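Local coordinates for integral membrane indolylacetylinositol arabinosyltransferase EmbC (Mycolicibacterium smegmatis, PDB 7BVE), which probably transfers arabinose units during assembly of the arabinan polymers of the mycobacterial cell wall, as a multi-helix membrane glycosyltransferase, at residues T950-M962 and G968-R980. Residues are numbered along the deposited sequence; the frame is centred on the assembly and turned at random.
Sequences TLQEVVGSSDPVM and GLAFPCQRPFDHR
Phe-971 meets Leu-951 through CE1, which lies 4.0 Å from the methyl CD2 of the leucine. The two side chains cross at about a right angle, and the Phe-971 side chain also touches Ile-991 of strand 989-992. Cys-973 is tied by a disulfide to Cys-730. Its CB sits close to the amide of Gln-952, and its carbonyl O takes a weak hydrogen bond from Ser-957 OG. Ser-957 OG in turn accepts a hydrogen bond from Gln-952 NE2 at 2.9 Å, nearly in the amide plane of Gln-952.

Gln-974 reaches into the turn that follows helix 951-954. Its chain is bent at chi2 (79°), which brings the amide back toward the helix end. Gln-974 NE2 donates to Gln-952 OE1 at 2.7 Å, from above the carbonyl plane; the two amide planes are 56° apart. Gln-974 NE2 makes a second, weak bond to Val-955 O. The CG of Gln-974 rests against Val-955 CG1, 4.0 Å away.

The end of 950-962 enters strand 961-963, an outermost strand of a mixed sheet in the EmbC C-terminal domain, parallel to strand 989-992. Segment 968-980 lies in the loop between these two strands. The loop returns, and residues 974-977 then pass beside 957-961 in roughly the same direction. Helix 281-293 also packs here: Pro-976 touches Thr-285 and Arg-288, and Gln-974 O is hydrogen-bonded to Arg-288 NH1.

Arg-975 offers its backbone O to Val-961 N at 3.1 Å. Its side chain runs extended beside Pro-960. Arg-975 NE and NH1 both make weak, bent hydrogen bonds (125°) to Ser-958 O. Pro-976 CA makes a CA-H...O contact with Val-961 O. Phe-977 packs its CB on Pro-960 CB at 3.9 Å. At the ring edge lie Val-961 O and Met-962 CG, the latter 4.0 Å from Phe-977 CE1, while Tyr-299 meets the same ring.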
loop_
_atom_site.group_PDB
_atom_site.type_symbol
_atom_site.label_atom_id
_atom_site.label_comp_id
_atom_site.label_asym_id
_atom_site.label_seq_id
_atom_site.Cartn_x
_atom_site.Cartn_y
_atom_site.Cartn_z
ATOM N N THR A 950 -0.336 43.858 1.039
ATOM C CA THR A 950 -0.868 42.604 1.543
ATOM C C THR A 950 -1.906 42.046 0.582
ATOM O O THR A 950 -2.420 42.745 -0.288
ATOM C CB THR A 950 -1.471 42.783 2.931
ATOM O OG1 THR A 950 -2.540 43.726 2.875
ATOM C CG2 THR A 950 -0.434 43.296 3.886
ATOM N N LEU A 951 -2.205 40.758 0.741
ATOM C CA LEU A 951 -3.177 40.108 -0.127
ATOM C C LEU A 951 -4.600 40.558 0.160
ATOM O O LEU A 951 -5.450 40.465 -0.721
ATOM C CB LEU A 951 -3.046 38.590 0.005
ATOM C CG LEU A 951 -3.802 37.588 -0.863
ATOM C CD1 LEU A 951 -2.931 36.395 -1.099
ATOM C CD2 LEU A 951 -5.069 37.126 -0.190
ATOM N N GLN A 952 -4.877 41.057 1.360
ATOM C CA GLN A 952 -6.203 41.570 1.676
ATOM C C GLN A 952 -6.466 42.904 0.993
ATOM O O GLN A 952 -7.619 43.227 0.698
ATOM C CB GLN A 952 -6.346 41.682 3.195
ATOM C CG GLN A 952 -7.693 42.123 3.738
ATOM C CD GLN A 952 -8.819 41.158 3.425
ATOM O OE1 GLN A 952 -8.621 39.950 3.369
ATOM N NE2 GLN A 952 -10.019 41.691 3.260
ATOM N N GLU A 953 -5.424 43.674 0.702
ATOM C CA GLU A 953 -5.591 44.935 -0.002
ATOM C C GLU A 953 -5.589 44.783 -1.513
ATOM O O GLU A 953 -6.153 45.632 -2.207
ATOM C CB GLU A 953 -4.487 45.907 0.393
ATOM C CG GLU A 953 -4.527 46.292 1.839
ATOM C CD GLU A 953 -3.408 47.229 2.212
ATOM O OE1 GLU A 953 -2.549 47.498 1.349
ATOM O OE2 GLU A 953 -3.382 47.692 3.369
ATOM N N VAL A 954 -4.967 43.732 -2.037
ATOM C CA VAL A 954 -4.950 43.470 -3.468
ATOM C C VAL A 954 -6.197 42.685 -3.851
ATOM O O VAL A 954 -7.020 43.150 -4.644
ATOM C CB VAL A 954 -3.674 42.713 -3.861
ATOM C CG1 VAL A 954 -3.711 42.338 -5.312
ATOM C CG2 VAL A 954 -2.467 43.557 -3.562
ATOM N N VAL A 955 -6.343 41.491 -3.285
ATOM C CA VAL A 955 -7.533 40.668 -3.441
ATOM C C VAL A 955 -8.482 41.078 -2.323
ATOM O O VAL A 955 -8.313 40.669 -1.178
ATOM C CB VAL A 955 -7.188 39.184 -3.352
ATOM C CG1 VAL A 955 -8.393 38.336 -3.609
ATOM C CG2 VAL A 955 -6.040 38.850 -4.251
ATOM N N GLY A 956 -9.482 41.885 -2.635
ATOM C CA GLY A 956 -10.333 42.398 -1.576
ATOM C C GLY A 956 -11.332 41.408 -1.009
ATOM O O GLY A 956 -11.159 40.194 -1.128
ATOM N N SER A 957 -12.389 41.911 -0.380
ATOM C CA SER A 957 -13.463 41.062 0.116
ATOM C C SER A 957 -14.705 41.136 -0.762
ATOM O O SER A 957 -15.796 40.765 -0.319
ATOM C CB SER A 957 -13.809 41.430 1.555
ATOM O OG SER A 957 -12.725 41.148 2.416
ATOM N N SER A 958 -14.561 41.600 -1.999
ATOM C CA SER A 958 -15.680 41.755 -2.915
ATOM C C SER A 958 -15.521 40.994 -4.218
ATOM O O SER A 958 -16.529 40.608 -4.809
ATOM C CB SER A 958 -15.901 43.236 -3.240
ATOM O OG SER A 958 -16.250 43.965 -2.078
ATOM N N ASP A 959 -14.298 40.774 -4.686
ATOM C CA ASP A 959 -14.097 40.076 -5.945
ATOM C C ASP A 959 -14.348 38.582 -5.767
ATOM O O ASP A 959 -14.051 38.031 -4.706
ATOM C CB ASP A 959 -12.678 40.294 -6.456
ATOM C CG ASP A 959 -12.433 41.710 -6.898
ATOM O OD1 ASP A 959 -13.397 42.366 -7.344
ATOM O OD2 ASP A 959 -11.279 42.171 -6.798
ATOM N N PRO A 960 -14.894 37.906 -6.777
ATOM C CA PRO A 960 -15.031 36.449 -6.689
ATOM C C PRO A 960 -13.685 35.758 -6.848
ATOM O O PRO A 960 -12.938 36.028 -7.787
ATOM C CB PRO A 960 -15.985 36.115 -7.837
ATOM C CG PRO A 960 -15.841 37.229 -8.780
ATOM C CD PRO A 960 -15.568 38.446 -7.964
ATOM N N VAL A 961 -13.383 34.870 -5.914
ATOM C CA VAL A 961 -12.112 34.169 -5.842
ATOM C C VAL A 961 -12.391 32.685 -6.007
ATOM O O VAL A 961 -13.369 32.163 -5.472
ATOM C CB VAL A 961 -11.400 34.458 -4.498
ATOM C CG1 VAL A 961 -10.072 33.754 -4.391
ATOM C CG2 VAL A 961 -11.207 35.935 -4.317
ATOM N N MET A 962 -11.545 32.004 -6.767
ATOM C CA MET A 962 -11.591 30.551 -6.828
ATOM C C MET A 962 -10.662 29.992 -5.756
ATOM O O MET A 962 -9.450 29.921 -5.929
ATOM C CB MET A 962 -11.214 30.033 -8.203
ATOM C CG MET A 962 -11.321 28.548 -8.233
ATOM S SD MET A 962 -10.955 27.734 -9.768
ATOM C CE MET A 962 -11.036 26.063 -9.156
ATOM N N GLY A 968 -9.384 27.258 2.666
ATOM C CA GLY A 968 -10.683 27.843 2.912
ATOM C C GLY A 968 -10.858 28.410 4.295
ATOM O O GLY A 968 -11.638 29.337 4.504
ATOM N N LEU A 969 -10.124 27.852 5.249
ATOM C CA LEU A 969 -10.222 28.264 6.635
ATOM C C LEU A 969 -9.072 29.177 7.028
ATOM O O LEU A 969 -9.144 29.828 8.073
ATOM C CB LEU A 969 -10.257 27.028 7.539
ATOM C CG LEU A 969 -10.861 27.134 8.935
ATOM C CD1 LEU A 969 -12.361 27.307 8.824
ATOM C CD2 LEU A 969 -10.531 25.920 9.755
ATOM N N ALA A 970 -8.017 29.238 6.213
ATOM C CA ALA A 970 -6.960 30.222 6.368
ATOM C C ALA A 970 -7.252 31.515 5.638
ATOM O O ALA A 970 -6.656 32.545 5.967
ATOM C CB ALA A 970 -5.631 29.659 5.867
ATOM N N PHE A 971 -8.159 31.494 4.661
ATOM C CA PHE A 971 -8.584 32.676 3.914
ATOM C C PHE A 971 -10.087 32.855 4.084
ATOM O O PHE A 971 -10.860 32.538 3.175
ATOM C CB PHE A 971 -8.235 32.536 2.434
ATOM C CG PHE A 971 -6.769 32.521 2.156
ATOM C CD1 PHE A 971 -6.071 33.697 1.994
ATOM C CD2 PHE A 971 -6.082 31.333 2.088
ATOM C CE1 PHE A 971 -4.734 33.683 1.755
ATOM C CE2 PHE A 971 -4.740 31.321 1.853
ATOM C CZ PHE A 971 -4.070 32.496 1.685
ATOM N N PRO A 972 -10.545 33.354 5.236
ATOM C CA PRO A 972 -11.986 33.422 5.478
ATOM C C PRO A 972 -12.652 34.726 5.072
ATOM O O PRO A 972 -13.884 34.764 5.019
ATOM C CB PRO A 972 -12.061 33.232 6.990
ATOM C CG PRO A 972 -10.883 33.915 7.479
ATOM C CD PRO A 972 -9.800 33.709 6.458
ATOM N N CYS A 973 -11.858 35.759 4.770
ATOM C CA CYS A 973 -12.415 37.088 4.390
ATOM C C CYS A 973 -12.708 37.148 2.885
ATOM O O CYS A 973 -13.534 37.990 2.480
ATOM C CB CYS A 973 -11.449 38.206 4.765
ATOM S SG CYS A 973 -11.643 38.787 6.470
ATOM N N GLN A 974 -12.054 36.290 2.097
ATOM C CA GLN A 974 -12.229 36.259 0.651
ATOM C C GLN A 974 -13.403 35.376 0.271
ATOM O O GLN A 974 -13.562 34.278 0.805
ATOM C CB GLN A 974 -10.959 35.759 -0.033
ATOM C CG GLN A 974 -9.914 36.833 -0.206
ATOM C CD GLN A 974 -9.141 37.122 1.044
ATOM O OE1 GLN A 974 -9.014 36.277 1.919
ATOM N NE2 GLN A 974 -8.663 38.345 1.165
ATOM N N ARG A 975 -14.222 35.854 -0.683
ATOM C CA ARG A 975 -15.452 35.119 -0.906
ATOM C C ARG A 975 -15.379 34.274 -2.170
ATOM O O ARG A 975 -14.766 34.684 -3.157
ATOM C CB ARG A 975 -16.665 36.053 -0.986
ATOM C CG ARG A 975 -16.751 36.963 -2.175
ATOM C CD ARG A 975 -18.100 37.631 -2.193
ATOM N NE ARG A 975 -18.292 38.473 -3.363
ATOM C CZ ARG A 975 -18.774 38.039 -4.520
ATOM N NH1 ARG A 975 -18.919 38.874 -5.533
ATOM N NH2 ARG A 975 -19.111 36.769 -4.662
ATOM N N PRO A 976 -15.953 33.078 -2.157
ATOM C CA PRO A 976 -15.951 32.242 -3.357
ATOM C C PRO A 976 -16.996 32.714 -4.356
ATOM O O PRO A 976 -17.845 33.551 -4.062
ATOM C CB PRO A 976 -16.289 30.859 -2.807
ATOM C CG PRO A 976 -17.073 31.133 -1.604
ATOM C CD PRO A 976 -16.525 32.367 -1.004
ATOM N N PHE A 977 -16.923 32.158 -5.558
ATOM C CA PHE A 977 -17.847 32.564 -6.601
ATOM C C PHE A 977 -19.165 31.801 -6.480
ATOM O O PHE A 977 -19.221 30.674 -5.986
ATOM C CB PHE A 977 -17.213 32.385 -7.986
ATOM C CG PHE A 977 -16.865 30.968 -8.336
ATOM C CD1 PHE A 977 -15.645 30.436 -7.984
ATOM C CD2 PHE A 977 -17.733 30.189 -9.069
ATOM C CE1 PHE A 977 -15.320 29.145 -8.313
ATOM C CE2 PHE A 977 -17.411 28.900 -9.397
ATOM C CZ PHE A 977 -16.202 28.382 -9.021
ATOM N N ASP A 978 -20.233 32.436 -6.947
ATOM C CA ASP A 978 -21.591 31.945 -6.804
ATOM C C ASP A 978 -22.021 31.133 -8.023
ATOM O O ASP A 978 -21.307 31.021 -9.018
ATOM C CB ASP A 978 -22.547 33.117 -6.604
ATOM C CG ASP A 978 -22.429 33.751 -5.244
ATOM O OD1 ASP A 978 -22.167 33.031 -4.263
ATOM O OD2 ASP A 978 -22.597 34.983 -5.157
ATOM N N HIS A 979 -23.221 30.563 -7.931
ATOM C CA HIS A 979 -23.936 29.968 -9.049
ATOM C C HIS A 979 -25.404 29.989 -8.667
ATOM O O HIS A 979 -25.726 29.798 -7.499
ATOM C CB HIS A 979 -23.457 28.542 -9.347
ATOM C CG HIS A 979 -23.818 27.533 -8.301
ATOM N ND1 HIS A 979 -24.940 26.741 -8.392
ATOM C CD2 HIS A 979 -23.209 27.186 -7.144
ATOM C CE1 HIS A 979 -25.001 25.943 -7.344
ATOM N NE2 HIS A 979 -23.966 26.198 -6.567
ATOM N N ARG A 980 -26.286 30.305 -9.610
ATOM C CA ARG A 980 -27.685 30.367 -9.216
ATOM C C ARG A 980 -28.588 29.426 -9.992
ATOM O O ARG A 980 -29.253 28.581 -9.383
ATOM C CB ARG A 980 -28.195 31.798 -9.333
ATOM C CG ARG A 980 -29.484 32.047 -8.605
ATOM C CD ARG A 980 -29.794 33.512 -8.678
ATOM N NE ARG A 980 -31.019 33.870 -7.986
ATOM C CZ ARG A 980 -31.496 35.108 -7.941
ATOM N NH1 ARG A 980 -30.847 36.085 -8.555
ATOM N NH2 ARG A 980 -32.621 35.366 -7.293
#